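Side-chain contacts in proline dehydrogenase (Bradyrhizobium japonicum USDA 110, PDB 3HAZ), which probably oxidises proline to glutamate in two steps, pairing an FAD-dependent proline dehydrogenase with an NAD-dependent aldehyde dehydrogenase in one polypeptide: residues D280-E283 / A284-E288; K353-E357 / R358-G362; R741-N744 / R745-A749. All coordinates share one frame; numbering follows the deposited sequence.

Contact 1 of 3, residues D280-E283 / A284-E288; sequences DAEE and ADRLE. With FAD (flavin-adenine dinucleotide), chain C.
Glu283 OE1 accepts a hydrogen bond from Arg286 NH1 at 3.0 Å, a salt bridge between side chains three residues apart. The two chains run alongside each other, pointing the same way, and the carboxylate is turned 62° against the guanidinium. The bridge joins one N-H to one oxygen, approached on the syn side but tilted out of the carboxylate plane. Glu283 gets there by bending at its second torsion (chi2 83°), which folds the acid back beside the arginine; Arg286 CD also rests 3.3 Å from OE1. The backbone closes the same turn, Arg286 N donating to Glu283 O at 3.0 Å. Arginine suits this place because its other nitrogens can serve further partners: NE bonds to the carbonyl of Phe247. Glu282 OE1 lies 4.0 Å from Arg286 NH1 and can add at most a favourable charge, since no N-H points at it; its hydrogen bond goes to Ser241. Two residues before the turn, in the same loop, Ala281 holds the flavin edge with its main chain: its N donates to FAD O4 at 2.9 Å, and its O receives FAD N3 at 2.6 Å. A small side chain is enough where the peptide does the recognition. This loop leads from strand 276-279 into helix 287-298, a strand-to-helix connection at the cofactor site of the TIM-type barrel of proline dehydrogenases.

Contact 2 of 3, residues K353-E357 / R358-G362; sequences KRAQE and RGLDG
Arg354 and Arg358, one helical turn apart, lie side by side and point the same way, and their guanidinium planes are only 28° from parallel. Arg358 NH2 sits over one face of the Arg354 guanidinium, near its rim, 3.7 Å from Arg354 NE, while Arg354 CD in turn lies over a face of Arg358. Both chains are extended from CG to NE, and with CG beside the backbone N in each they run out in the same direction, Arg354 from the last turn and Arg358 from the residue that follows the helix. Their charges converge on one acid: Asp285 OD2 receives Arg354 NH2 and Arg358 NH1, and Glu520 adds a second salt bridge to Arg358 NH1.

Backbone bonds end the helix. Arg358 N donates to Arg354 O at 2.8 Å, the last regular turn; Gly359 N then turns to Gln356 O at 3.2 Å, and Leu360 N reaches back to Ala355 O at 3.0 Å, almost straight and in the carbonyl plane. This is a Schellman motif, and Gly359 fits its bend because it takes positive phi (53°) easily.

Apolar contact is small but buried. Leu360 CD1 meets Ala355 CB at 4.0 Å, and the carbonyl O of Gly362 also approaches that methyl; a short alanine lets the chain fold back closely over the helix.

Two nearly parallel arginines at a helix C-terminus, where the helix dipole may also favour positive charge, thus probably make a site well matched to a shared carboxylate.

Contact 3 of 3, residues R741-N744 / R745-A749; sequences RSIN and RALAA. With NAD (nicotinamide-adenine-dinucleotide), chain D.
Ile743 and Leu747 form the tightly packed face of helix 737-749, running side by side with Ile743 CG2 4.0 Å from Leu747 CD1. Both reach Leu757 of the neighbouring strand, and Leu747 also meets Val731, so branched aliphatic chains fill the seam between helix and sheet. Ile743 does a second job: with CG1 placed beside the backbone N (chi1 -77°), it brings CG1 to 3.6 Å from C2A of the NAD adenine and its terminal CD1 to 3.7 Å from the same atom. An apolar chain suits this contact with an aromatic base. Ser742 OG is near adenine N6A, but at 3.8 Å it is too far for a good hydrogen bond. Routine helical bonds run beneath, such as Leu747 N to Ile743 O at 2.9 Å.

Between Arg741 and Arg745, facing the second subunit, the packing is looser. Their guanidinium planes are 47° apart, and Arg741 CB stands over the centre of the Arg745 guanidinium. Arg741 CD lies 3.7 Å from Arg745 NH1, and the bend at chi3 turns the Arg741 guanidinium so that NH1 stands at its edge. Arg745 NE bonds to Ala748 O and NH1 to Asp751, both of the second subunit, whose own Arg745 returns the bond to Ala748 O here. Helix 737-749 links strands 730-734 and 757-760 in a beta-alpha-beta unit, as in the Rossmann-type NAD-binding fold of aldehyde dehydrogenases.

Contacts 1 and 2 belong to the proline dehydrogenase barrel and touch: the two are joined by the salt bridges of Asp285, so the turn entering one helix is tied to the end of another. Contact 3 lies far off in the aldehyde dehydrogenase part, its nearest atoms about 32 Å from contact 2 and about 40 Å from contact 1. Contact 2 is the most buried; contacts 1 and 3 are partly buried. Contact 1 meets its cofactor through backbone polar groups, contact 3 through an aliphatic side chain. Contacts 2 and 3 both reach the second subunit, and each pairs arginines one turn apart.

Contact 1 of 3, residues D280-E283 / A284-E288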
loop_
_atom_site.group_PDB
_atom_site.type_symbol
_atom_site.label_atom_id
_atom_site.label_comp_id
_atom_site.label_asym_id
_atom_site.label_seq_id
_atom_site.Cartn_x
_atom_site.Cartn_y
_atom_site.Cartn_z
ATOM N N ASP A 280 33.443 -29.048 30.389
ATOM C CA ASP A 280 32.461 -28.517 29.443
ATOM C C ASP A 280 32.478 -26.993 29.448
ATOM O O ASP A 280 32.908 -26.364 30.424
ATOM C CB ASP A 280 31.052 -29.009 29.792
ATOM C CG ASP A 280 30.830 -30.479 29.443
ATOM O OD1 ASP A 280 31.660 -31.074 28.713
ATOM O OD2 ASP A 280 29.809 -31.040 29.898
ATOM N N ALA A 281 32.006 -26.404 28.355
ATOM C CA ALA A 281 31.851 -24.959 28.272
ATOM C C ALA A 281 30.387 -24.613 28.503
ATOM O O ALA A 281 29.494 -25.264 27.955
ATOM C CB ALA A 281 32.318 -24.453 26.924
ATOM N N GLU A 282 30.141 -23.594 29.319
ATOM C CA GLU A 282 28.775 -23.223 29.678
ATOM C C GLU A 282 28.442 -21.810 29.187
ATOM O O GLU A 282 28.842 -21.433 28.085
ATOM C CB GLU A 282 28.568 -23.403 31.191
ATOM C CG GLU A 282 28.915 -24.841 31.627
ATOM C CD GLU A 282 28.650 -25.134 33.093
ATOM O OE1 GLU A 282 27.469 -25.297 33.472
ATOM O OE2 GLU A 282 29.629 -25.235 33.861
ATOM N N GLU A 283 27.721 -21.026 29.985
ATOM C CA GLU A 283 27.280 -19.708 29.513
ATOM C C GLU A 283 28.448 -18.751 29.300
ATOM O O GLU A 283 29.509 -18.891 29.919
ATOM C CB GLU A 283 26.265 -19.089 30.478
ATOM C CG GLU A 283 25.019 -19.927 30.709
ATOM C CD GLU A 283 25.215 -21.010 31.768
ATOM O OE1 GLU A 283 26.356 -21.226 32.227
ATOM O OE2 GLU A 283 24.217 -21.648 32.148
ATOM N N ALA A 284 28.236 -17.764 28.440
ATOM C CA ALA A 284 29.274 -16.798 28.104
ATOM C C ALA A 284 29.765 -16.009 29.313
ATOM O O ALA A 284 30.940 -15.645 29.377
ATOM C CB ALA A 284 28.789 -15.847 27.006
ATOM N N ASP A 285 28.877 -15.735 30.267
ATOM C CA ASP A 285 29.277 -14.944 31.424
ATOM C C ASP A 285 30.144 -15.745 32.396
ATOM O O ASP A 285 30.694 -15.193 33.348
ATOM C CB ASP A 285 28.080 -14.272 32.125
ATOM C CG ASP A 285 27.129 -15.265 32.775
ATOM O OD1 ASP A 285 27.401 -16.482 32.749
ATOM O OD2 ASP A 285 26.093 -14.813 33.311
ATOM N N ARG A 286 30.282 -17.040 32.133
ATOM C CA ARG A 286 31.154 -17.892 32.939
ATOM C C ARG A 286 32.467 -18.252 32.231
ATOM O O ARG A 286 33.313 -18.940 32.803
ATOM C CB ARG A 286 30.410 -19.172 33.348
ATOM C CG ARG A 286 29.332 -18.950 34.416
ATOM C CD ARG A 286 28.414 -20.158 34.522
ATOM N NE ARG A 286 27.826 -20.304 35.853
ATOM C CZ ARG A 286 26.809 -21.116 36.129
ATOM N NH1 ARG A 286 26.259 -21.843 35.159
ATOM N NH2 ARG A 286 26.337 -21.201 37.370
ATOM N N LEU A 287 32.639 -17.796 30.991
ATOM C CA LEU A 287 33.833 -18.149 30.220
ATOM C C LEU A 287 35.142 -17.780 30.936
ATOM O O LEU A 287 36.013 -18.624 31.143
ATOM C CB LEU A 287 33.805 -17.496 28.838
ATOM C CG LEU A 287 35.029 -17.816 27.971
ATOM C CD1 LEU A 287 35.252 -19.319 27.880
ATOM C CD2 LEU A 287 34.913 -17.199 26.587
ATOM N N GLU A 288 35.277 -16.511 31.288
ATOM C CA GLU A 288 36.487 -16.009 31.934
ATOM C C GLU A 288 36.779 -16.719 33.249
ATOM O O GLU A 288 37.918 -17.086 33.527
ATOM C CB GLU A 288 36.363 -14.505 32.188
ATOM C CG GLU A 288 36.411 -13.650 30.942
ATOM C CD GLU A 288 36.482 -12.165 31.263
ATOM O OE1 GLU A 288 36.473 -11.818 32.467
ATOM O OE2 GLU A 288 36.549 -11.348 30.316
HETATM P PA FAD C . 24.272 -27.629 13.530
HETATM O O1A FAD C . 22.710 -27.865 13.114
HETATM O O2A FAD C . 25.158 -27.547 12.370
HETATM O O5B FAD C . 24.383 -26.232 14.353
HETATM C C5B FAD C . 23.526 -26.042 15.442
HETATM C C4B FAD C . 23.984 -24.824 16.255
HETATM O O4B FAD C . 24.472 -23.569 15.527
HETATM C C3B FAD C . 23.655 -24.507 17.584
HETATM O O3B FAD C . 23.700 -25.534 18.559
HETATM C C2B FAD C . 24.317 -23.173 17.818
HETATM O O2B FAD C . 25.524 -23.175 18.558
HETATM C C1B FAD C . 24.387 -22.530 16.479
HETATM N N9A FAD C . 23.290 -21.668 16.078
HETATM C C8A FAD C . 21.959 -22.010 15.858
HETATM N N7A FAD C . 21.304 -20.880 15.447
HETATM C C5A FAD C . 22.248 -19.828 15.408
HETATM C C6A FAD C . 22.132 -18.374 15.042
HETATM N N6A FAD C . 20.851 -17.811 14.633
HETATM N N1A FAD C . 23.190 -17.593 15.082
HETATM C C2A FAD C . 24.443 -18.112 15.463
HETATM N N3A FAD C . 24.554 -19.509 15.817
HETATM C C4A FAD C . 23.450 -20.322 15.773
HETATM N N1 FAD C . 28.057 -27.011 23.639
HETATM C C2 FAD C . 28.426 -26.156 24.649
HETATM O O2 FAD C . 27.945 -24.865 24.658
HETATM N N3 FAD C . 29.272 -26.627 25.710
HETATM C C4 FAD C . 29.713 -27.920 25.717
HETATM O O4 FAD C . 30.591 -28.360 26.716
HETATM C C4X FAD C . 29.332 -28.815 24.659
HETATM N N5 FAD C . 29.813 -30.231 24.648
HETATM C C5X FAD C . 29.421 -31.100 23.600
HETATM C C6 FAD C . 29.889 -32.494 23.596
HETATM C C7 FAD C . 29.501 -33.357 22.546
HETATM C C7M FAD C . 29.972 -34.802 22.565
HETATM C C8 FAD C . 28.633 -32.862 21.451
HETATM C C8M FAD C . 28.191 -33.780 20.299
HETATM C C9 FAD C . 28.189 -31.529 21.459
HETATM C C9A FAD C . 28.581 -30.624 22.555
HETATM N N10 FAD C . 28.120 -29.234 22.570
HETATM C C10 FAD C . 28.523 -28.355 23.644
HETATM C "C1'" FAD C . 27.383 -28.626 21.416
HETATM C "C2'" FAD C . 25.835 -28.673 21.490
HETATM O "O2'" FAD C . 25.421 -29.608 22.480
HETATM C "C3'" FAD C . 25.276 -28.988 20.093
HETATM O "O3'" FAD C . 25.417 -30.377 19.815
HETATM C "C4'" FAD C . 25.979 -28.167 18.953
HETATM O "O4'" FAD C . 26.142 -26.806 19.158
HETATM C "C5'" FAD C . 25.370 -28.472 17.558
HETATM O "O5'" FAD C . 26.273 -28.216 16.494
HETATM P P FAD C . 26.130 -29.144 15.127
HETATM O O1P FAD C . 27.365 -28.769 14.071
HETATM O O2P FAD C . 26.128 -30.565 15.494
HETATM O O3P FAD C . 24.639 -28.859 14.526
#

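Contact 2 of 3, residues K353-E357 / R358-G362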
loop_
_atom_site.group_PDB
_atom_site.type_symbol
_atom_site.label_atom_id
_atom_site.label_comp_id
_atom_site.label_asym_id
_atom_site.label_seq_id
_atom_site.Cartn_x
_atom_site.Cartn_y
_atom_site.Cartn_z
ATOM N N LYS A 353 18.799 -13.792 25.080
ATOM C CA LYS A 353 17.872 -13.273 26.074
ATOM C C LYS A 353 18.626 -12.493 27.140
ATOM O O LYS A 353 18.249 -11.370 27.483
ATOM C CB LYS A 353 17.057 -14.408 26.711
ATOM C CG LYS A 353 15.974 -13.929 27.690
ATOM C CD LYS A 353 15.048 -15.069 28.083
ATOM C CE LYS A 353 13.957 -14.598 29.041
ATOM N NZ LYS A 353 13.113 -15.742 29.507
ATOM N N ARG A 354 19.707 -13.079 27.647
ATOM C CA ARG A 354 20.466 -12.445 28.716
ATOM C C ARG A 354 21.012 -11.080 28.312
ATOM O O ARG A 354 20.938 -10.120 29.078
ATOM C CB ARG A 354 21.620 -13.341 29.167
ATOM C CG ARG A 354 21.202 -14.484 30.072
ATOM C CD ARG A 354 22.395 -15.366 30.369
ATOM N NE ARG A 354 22.100 -16.379 31.376
ATOM C CZ ARG A 354 23.031 -16.993 32.094
ATOM N NH1 ARG A 354 22.684 -17.900 32.999
ATOM N NH2 ARG A 354 24.311 -16.692 31.906
ATOM N N ALA A 355 21.591 -11.003 27.121
ATOM C CA ALA A 355 22.213 -9.764 26.684
ATOM C C ALA A 355 21.153 -8.667 26.535
ATOM O O ALA A 355 21.407 -7.507 26.840
ATOM C CB ALA A 355 22.984 -9.975 25.382
ATOM N N GLN A 356 19.962 -9.050 26.084
ATOM C CA GLN A 356 18.840 -8.117 26.000
ATOM C C GLN A 356 18.378 -7.667 27.382
ATOM O O GLN A 356 18.235 -6.475 27.627
ATOM C CB GLN A 356 17.678 -8.731 25.212
ATOM C CG GLN A 356 18.043 -8.994 23.753
ATOM C CD GLN A 356 16.895 -9.537 22.940
ATOM O OE1 GLN A 356 15.826 -9.829 23.473
ATOM N NE2 GLN A 356 17.110 -9.675 21.633
ATOM N N GLU A 357 18.156 -8.621 28.283
ATOM C CA GLU A 357 17.742 -8.299 29.644
ATOM C C GLU A 357 18.762 -7.395 30.325
ATOM O O GLU A 357 18.401 -6.475 31.049
ATOM C CB GLU A 357 17.582 -9.581 30.472
ATOM C CG GLU A 357 16.393 -10.444 30.090
ATOM C CD GLU A 357 16.382 -11.773 30.842
ATOM O OE1 GLU A 357 17.474 -12.266 31.203
ATOM O OE2 GLU A 357 15.285 -12.324 31.072
ATOM N N ARG A 358 20.039 -7.672 30.085
ATOM C CA ARG A 358 21.125 -6.987 30.782
ATOM C C ARG A 358 21.548 -5.701 30.089
ATOM O O ARG A 358 22.474 -5.024 30.539
ATOM C CB ARG A 358 22.323 -7.928 30.934
ATOM C CG ARG A 358 22.063 -9.065 31.932
ATOM C CD ARG A 358 23.051 -10.216 31.783
ATOM N NE ARG A 358 22.608 -11.398 32.524
ATOM C CZ ARG A 358 23.376 -12.454 32.784
ATOM N NH1 ARG A 358 24.634 -12.483 32.362
ATOM N NH2 ARG A 358 22.884 -13.483 33.468
ATOM N N GLY A 359 20.869 -5.371 28.996
ATOM C CA GLY A 359 21.155 -4.155 28.247
ATOM C C GLY A 359 22.617 -4.029 27.869
ATOM O O GLY A 359 23.228 -2.978 28.069
ATOM N N LEU A 360 23.187 -5.109 27.339
ATOM C CA LEU A 360 24.601 -5.128 26.969
ATOM C C LEU A 360 24.829 -4.374 25.667
ATOM O O LEU A 360 23.881 -4.098 24.928
ATOM C CB LEU A 360 25.106 -6.572 26.835
ATOM C CG LEU A 360 24.958 -7.416 28.098
ATOM C CD1 LEU A 360 25.762 -8.708 27.976
ATOM C CD2 LEU A 360 25.402 -6.615 29.327
ATOM N N ASP A 361 26.084 -4.053 25.371
ATOM C CA ASP A 361 26.380 -3.310 24.146
ATOM C C ASP A 361 26.416 -4.201 22.901
ATOM O O ASP A 361 26.712 -3.734 21.805
ATOM C CB ASP A 361 27.660 -2.473 24.284
ATOM C CG ASP A 361 28.918 -3.317 24.375
ATOM O OD1 ASP A 361 28.860 -4.530 24.085
ATOM O OD2 ASP A 361 29.975 -2.756 24.738
ATOM N N GLY A 362 26.097 -5.480 23.075
ATOM C CA GLY A 362 26.068 -6.415 21.963
ATOM C C GLY A 362 25.958 -7.853 22.444
ATOM O O GLY A 362 25.825 -8.094 23.647
#

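Contact 3 of 3, residues R741-N744 / R745-A749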
loop_
_atom_site.group_PDB
_atom_site.type_symbol
_atom_site.label_atom_id
_atom_site.label_comp_id
_atom_site.label_asym_id
_atom_site.label_seq_id
_atom_site.Cartn_x
_atom_site.Cartn_y
_atom_site.Cartn_z
ATOM N N ARG A 741 -4.273 4.860 53.452
ATOM C CA ARG A 741 -5.618 5.080 53.982
ATOM C C ARG A 741 -5.704 6.384 54.763
ATOM O O ARG A 741 -6.712 7.089 54.708
ATOM C CB ARG A 741 -6.049 3.914 54.877
ATOM C CG ARG A 741 -6.444 2.663 54.115
ATOM C CD ARG A 741 -7.323 1.779 54.972
ATOM N NE ARG A 741 -6.584 1.217 56.097
ATOM C CZ ARG A 741 -5.850 0.114 56.019
ATOM N NH1 ARG A 741 -5.759 -0.541 54.869
ATOM N NH2 ARG A 741 -5.203 -0.331 57.085
ATOM N N SER A 742 -4.643 6.695 55.499
ATOM C CA SER A 742 -4.574 7.937 56.253
ATOM C C SER A 742 -4.593 9.140 55.307
ATOM O O SER A 742 -5.308 10.118 55.539
ATOM C CB SER A 742 -3.317 7.953 57.127
ATOM O OG SER A 742 -3.021 9.271 57.563
ATOM N N ILE A 743 -3.805 9.057 54.239
ATOM C CA ILE A 743 -3.788 10.101 53.218
ATOM C C ILE A 743 -5.158 10.235 52.569
ATOM O O ILE A 743 -5.678 11.339 52.416
ATOM C CB ILE A 743 -2.737 9.815 52.128
ATOM C CG1 ILE A 743 -1.335 10.155 52.643
ATOM C CG2 ILE A 743 -3.053 10.609 50.865
ATOM C CD1 ILE A 743 -0.216 9.531 51.825
ATOM N N ASN A 744 -5.743 9.101 52.199
ATOM C CA ASN A 744 -7.055 9.091 51.571
ATOM C C ASN A 744 -8.106 9.769 52.449
ATOM O O ASN A 744 -8.936 10.532 51.956
ATOM C CB ASN A 744 -7.478 7.658 51.235
ATOM C CG ASN A 744 -8.614 7.609 50.235
ATOM O OD1 ASN A 744 -8.739 8.484 49.379
ATOM N ND2 ASN A 744 -9.452 6.583 50.339
ATOM N N ARG A 745 -8.058 9.497 53.752
ATOM C CA ARG A 745 -8.993 10.113 54.686
ATOM C C ARG A 745 -8.787 11.620 54.777
ATOM O O ARG A 745 -9.754 12.373 54.775
ATOM C CB ARG A 745 -8.900 9.468 56.069
ATOM C CG ARG A 745 -9.651 8.144 56.161
ATOM C CD ARG A 745 -9.096 7.222 57.236
ATOM N NE ARG A 745 -9.528 5.844 57.003
ATOM C CZ ARG A 745 -9.056 4.785 57.651
ATOM N NH1 ARG A 745 -9.512 3.569 57.360
ATOM N NH2 ARG A 745 -8.126 4.938 58.585
ATOM N N ALA A 746 -7.532 12.055 54.850
ATOM C CA ALA A 746 -7.232 13.481 54.890
ATOM C C ALA A 746 -7.741 14.186 53.630
ATOM O O ALA A 746 -8.263 15.295 53.700
ATOM C CB ALA A 746 -5.738 13.719 55.083
ATOM N N LEU A 747 -7.602 13.537 52.475
ATOM C CA LEU A 747 -8.123 14.107 51.238
ATOM C C LEU A 747 -9.651 14.186 51.269
ATOM O O LEU A 747 -10.235 15.224 50.971
ATOM C CB LEU A 747 -7.650 13.301 50.020
ATOM C CG LEU A 747 -6.161 13.401 49.679
ATOM C CD1 LEU A 747 -5.785 12.439 48.556
ATOM C CD2 LEU A 747 -5.805 14.826 49.302
ATOM N N ALA A 748 -10.297 13.087 51.640
ATOM C CA ALA A 748 -11.754 13.030 51.634
ATOM C C ALA A 748 -12.375 14.012 52.626
ATOM O O ALA A 748 -13.518 14.432 52.456
ATOM C CB ALA A 748 -12.233 11.617 51.920
ATOM N N ALA A 749 -11.620 14.361 53.665
ATOM C CA ALA A 749 -12.097 15.286 54.687
ATOM C C ALA A 749 -12.315 16.697 54.142
ATOM O O ALA A 749 -13.228 17.399 54.570
ATOM C CB ALA A 749 -11.124 15.313 55.872
HETATM P PA NAD D . 5.580 4.110 54.545
HETATM O O1A NAD D . 3.944 3.989 54.551
HETATM O O2A NAD D . 6.109 3.769 55.875
HETATM O O5B NAD D . 5.962 5.690 54.163
HETATM C C5B NAD D . 6.408 5.992 52.848
HETATM C C4B NAD D . 6.318 7.498 52.558
HETATM O O4B NAD D . 5.099 8.165 53.063
HETATM C C3B NAD D . 7.464 8.380 53.203
HETATM O O3B NAD D . 8.163 9.298 52.420
HETATM C C2B NAD D . 6.806 8.816 54.509
HETATM O O2B NAD D . 7.479 9.699 55.377
HETATM C C1B NAD D . 5.466 9.157 54.018
HETATM N N9A NAD D . 4.483 9.193 55.111
HETATM C C8A NAD D . 4.530 8.517 56.288
HETATM N N7A NAD D . 3.362 8.854 57.033
HETATM C C5A NAD D . 2.600 9.762 56.262
HETATM C C6A NAD D . 1.390 10.402 56.503
HETATM N N6A NAD D . 0.686 10.165 57.753
HETATM N N1A NAD D . 0.867 11.243 55.574
HETATM C C2A NAD D . 1.541 11.465 54.385
HETATM N N3A NAD D . 2.733 10.835 54.146
HETATM C C4A NAD D . 3.263 9.982 55.089
HETATM O O3 NAD D . 6.241 3.129 53.355
HETATM P PN NAD D . 7.873 2.764 53.397
HETATM O O1N NAD D . 8.267 2.206 54.916
HETATM O O2N NAD D . 8.658 3.957 53.075
HETATM O O5D NAD D . 8.216 1.574 52.279
HETATM C C5D NAD D . 7.762 0.246 52.501
HETATM C C4D NAD D . 6.346 -0.002 51.940
HETATM O O4D NAD D . 6.034 0.622 50.619
HETATM C C3D NAD D . 5.777 -1.480 51.813
HETATM O O3D NAD D . 4.589 -1.822 52.486
HETATM C C2D NAD D . 5.847 -1.664 50.281
HETATM O O2D NAD D . 5.388 -2.850 49.661
HETATM C C1D NAD D . 5.395 -0.343 49.809
HETATM N N1N NAD D . 5.841 -0.173 48.420
HETATM C C2N NAD D . 4.973 -0.525 47.371
HETATM C C3N NAD D . 5.416 -0.375 45.988
HETATM C C7N NAD D . 4.462 -0.750 44.840
HETATM O O7N NAD D . 4.734 -0.436 43.737
HETATM N N7N NAD D . 3.179 -1.358 45.130
HETATM C C4N NAD D . 6.778 0.139 45.697
HETATM C C5N NAD D . 7.637 0.492 46.740
HETATM C C6N NAD D . 7.190 0.344 48.143
#